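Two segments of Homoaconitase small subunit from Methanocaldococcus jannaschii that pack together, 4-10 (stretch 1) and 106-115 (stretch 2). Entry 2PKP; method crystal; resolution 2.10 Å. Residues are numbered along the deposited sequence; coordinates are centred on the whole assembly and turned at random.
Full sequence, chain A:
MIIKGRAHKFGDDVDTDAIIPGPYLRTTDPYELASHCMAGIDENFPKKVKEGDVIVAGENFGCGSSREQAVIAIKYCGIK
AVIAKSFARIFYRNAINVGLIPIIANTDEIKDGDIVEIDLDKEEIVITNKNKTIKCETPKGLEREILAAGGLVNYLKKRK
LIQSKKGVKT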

# COMPACT_ATOMS: atom_id res chain seq x y z
N LYS A 4 -6.83 6.12 -1.09
CA LYS A 4 -8.28 6.13 -1.28
C LYS A 4 -8.91 4.81 -0.91
O LYS A 4 -8.50 3.74 -1.38
CB LYS A 4 -8.61 6.48 -2.74
CG LYS A 4 -10.09 6.50 -3.07
CD LYS A 4 -10.33 7.20 -4.40
CE LYS A 4 -11.80 7.24 -4.78
NZ LYS A 4 -12.00 8.10 -5.98
N GLY A 5 -9.93 4.87 -0.05
CA GLY A 5 -10.61 3.67 0.38
C GLY A 5 -11.86 3.96 1.18
O GLY A 5 -12.27 5.12 1.31
N ARG A 6 -12.47 2.91 1.73
CA ARG A 6 -13.68 3.08 2.52
C ARG A 6 -13.33 3.46 3.96
O ARG A 6 -12.41 2.91 4.55
CB ARG A 6 -14.52 1.79 2.49
CG ARG A 6 -15.88 1.94 3.16
CD ARG A 6 -16.71 0.66 3.08
NE ARG A 6 -17.02 0.29 1.70
CZ ARG A 6 -17.72 1.05 0.86
NH1 ARG A 6 -18.21 2.22 1.26
NH2 ARG A 6 -17.94 0.64 -0.38
N ALA A 7 -14.09 4.40 4.50
CA ALA A 7 -13.88 4.87 5.86
C ALA A 7 -14.65 4.04 6.89
O ALA A 7 -15.82 3.72 6.69
CB ALA A 7 -14.30 6.32 5.96
N HIS A 8 -13.99 3.68 7.98
CA HIS A 8 -14.65 2.93 9.05
C HIS A 8 -14.59 3.90 10.22
O HIS A 8 -13.52 4.13 10.79
CB HIS A 8 -13.90 1.63 9.35
CG HIS A 8 -13.93 0.65 8.22
ND1 HIS A 8 -12.97 0.65 7.22
CD2 HIS A 8 -14.81 -0.32 7.90
CE1 HIS A 8 -13.27 -0.29 6.34
NE2 HIS A 8 -14.38 -0.89 6.72
N LYS A 9 -15.74 4.47 10.55
CA LYS A 9 -15.82 5.48 11.59
C LYS A 9 -16.09 5.02 13.02
O LYS A 9 -16.97 4.21 13.28
CB LYS A 9 -16.85 6.54 11.21
CG LYS A 9 -16.88 7.67 12.21
CD LYS A 9 -17.66 8.87 11.73
CE LYS A 9 -17.34 10.07 12.63
NZ LYS A 9 -18.02 11.30 12.19
N PHE A 10 -15.31 5.58 13.94
CA PHE A 10 -15.41 5.29 15.36
C PHE A 10 -15.49 6.62 16.11
O PHE A 10 -15.24 7.69 15.53
CB PHE A 10 -14.18 4.50 15.80
CG PHE A 10 -14.04 3.18 15.11
CD1 PHE A 10 -14.58 2.02 15.67
CD2 PHE A 10 -13.38 3.09 13.89
CE1 PHE A 10 -14.47 0.79 15.02
CE2 PHE A 10 -13.25 1.86 13.23
CZ PHE A 10 -13.80 0.71 13.79
N ASN A 106 -11.12 17.28 10.98
CA ASN A 106 -12.40 17.32 11.68
C ASN A 106 -13.20 16.14 11.15
O ASN A 106 -13.91 16.25 10.15
CB ASN A 106 -13.15 18.62 11.41
CG ASN A 106 -14.50 18.67 12.13
OD1 ASN A 106 -14.83 17.77 12.91
ND2 ASN A 106 -15.28 19.70 11.86
N THR A 107 -13.10 15.00 11.84
CA THR A 107 -13.79 13.80 11.40
C THR A 107 -15.30 13.83 11.54
O THR A 107 -15.96 12.86 11.17
CB THR A 107 -13.23 12.56 12.10
OG1 THR A 107 -13.38 12.70 13.51
CG2 THR A 107 -11.77 12.37 11.75
N ASP A 108 -15.86 14.91 12.06
CA ASP A 108 -17.32 14.98 12.14
C ASP A 108 -17.83 15.09 10.69
O ASP A 108 -18.98 14.80 10.40
CB ASP A 108 -17.80 16.22 12.93
CG ASP A 108 -17.48 16.13 14.42
OD1 ASP A 108 -17.28 15.02 14.95
OD2 ASP A 108 -17.45 17.20 15.07
N GLU A 109 -16.93 15.50 9.79
CA GLU A 109 -17.27 15.66 8.38
C GLU A 109 -17.31 14.34 7.64
O GLU A 109 -17.73 14.28 6.48
CB GLU A 109 -16.25 16.58 7.69
CG GLU A 109 -16.16 18.00 8.24
CD GLU A 109 -17.39 18.85 7.94
OE1 GLU A 109 -18.26 18.40 7.16
OE2 GLU A 109 -17.49 19.97 8.47
N ILE A 110 -16.86 13.27 8.30
CA ILE A 110 -16.82 11.96 7.68
C ILE A 110 -17.76 10.96 8.35
O ILE A 110 -17.81 10.87 9.58
CB ILE A 110 -15.39 11.38 7.71
CG1 ILE A 110 -14.41 12.39 7.08
CG2 ILE A 110 -15.34 10.05 6.98
CD1 ILE A 110 -12.94 12.02 7.26
N LYS A 111 -18.50 10.22 7.53
CA LYS A 111 -19.45 9.24 8.03
C LYS A 111 -18.96 7.84 7.71
O LYS A 111 -18.19 7.65 6.77
CB LYS A 111 -20.83 9.44 7.40
CG LYS A 111 -21.48 10.77 7.73
CD LYS A 111 -21.76 10.87 9.22
CE LYS A 111 -22.52 12.16 9.56
NZ LYS A 111 -22.92 12.21 11.00
N ASP A 112 -19.40 6.87 8.50
CA ASP A 112 -19.00 5.49 8.29
C ASP A 112 -19.43 5.08 6.89
O ASP A 112 -20.52 5.43 6.44
CB ASP A 112 -19.67 4.57 9.31
CG ASP A 112 -19.15 3.15 9.25
OD1 ASP A 112 -17.94 2.96 9.45
OD2 ASP A 112 -19.96 2.23 8.98
N GLY A 113 -18.55 4.37 6.18
CA GLY A 113 -18.87 3.94 4.83
C GLY A 113 -18.56 4.95 3.74
O GLY A 113 -18.70 4.63 2.55
N ASP A 114 -18.17 6.16 4.10
CA ASP A 114 -17.84 7.15 3.07
C ASP A 114 -16.59 6.69 2.34
O ASP A 114 -15.78 5.94 2.89
CB ASP A 114 -17.53 8.54 3.67
CG ASP A 114 -18.79 9.32 4.04
OD1 ASP A 114 -19.87 9.04 3.49
OD2 ASP A 114 -18.68 10.25 4.87
N ILE A 115 -16.44 7.10 1.09
CA ILE A 115 -15.25 6.77 0.33
C ILE A 115 -14.39 8.03 0.47
O ILE A 115 -14.82 9.12 0.08
CB ILE A 115 -15.56 6.52 -1.16
CG1 ILE A 115 -16.54 5.35 -1.29
CG2 ILE A 115 -14.26 6.24 -1.92
CD1 ILE A 115 -16.06 4.07 -0.64
O HOH W 1 -17.89 0.96 6.53
O HOH W 2 -18.32 12.78 14.30
O HOH W 3 -20.65 13.17 12.22

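After Asn106, a short 3-10 segment, 107-109, presents the backbone oxygen of Thr107 to Lys9 of the strand 4-9. Asn106 makes no contact across the interface, but its OD1 accepts a hydrogen bond from Asp108 N (3.2 Å) at the start of that segment. Thr107 O accepts a hydrogen bond from Lys9 NZ (2.8 Å). Asp108 reaches the same ammonium through a water, which lies 2.6 Å from both Lys9 NZ and Asp108 OD1.

Ile110 contributes twice. Its O takes a second hydrogen bond from Lys9 NZ (2.7 Å), and its CG2 lies 4.0 Å from Ala7 CB. Lys9 is t at all four chi angles, so its long chain spans the distance to these carbonyls. Lys9 CD lies 4.1 Å from Lys111 CA. Lys9 has the largest area covered by the other stretch. Ala7 is buried and points toward stretch 2; its small methyl fits beside Ile110.

Lys111 opens a type II turn that ends at Asp114. Asp114 N bonds to Lys111 O (3.1 Å), and Lys111 N to Asp114 OD2 (2.7 Å), so the aspartate braces the turn from both its backbone and its side chain. Within the turn, Asp112 OD1 accepts a hydrogen bond from Lys9 N (2.9 Å). Gly113 follows with phi 86°, where a CB would jam against the preceding carbonyl oxygen.

The backbones now pair around Ala7. Gly113 N donates to Ala7 O (2.9 Å), and Ala7 N donates to Asp114 O (2.8 Å). Ile115 then forms an antiparallel, non-hydrogen-bonded bridge with Arg6, their side chains on the same face of the sheet. Ile115 CD1 covers one face of the Arg6 guanidinium, 3.4 Å from Arg6 NH1. Ile115 CA makes a CA-H...O contact with Gly5 O (3.5 Å), and Ile115 CG2 packs against Lys4 CE at 3.9 Å.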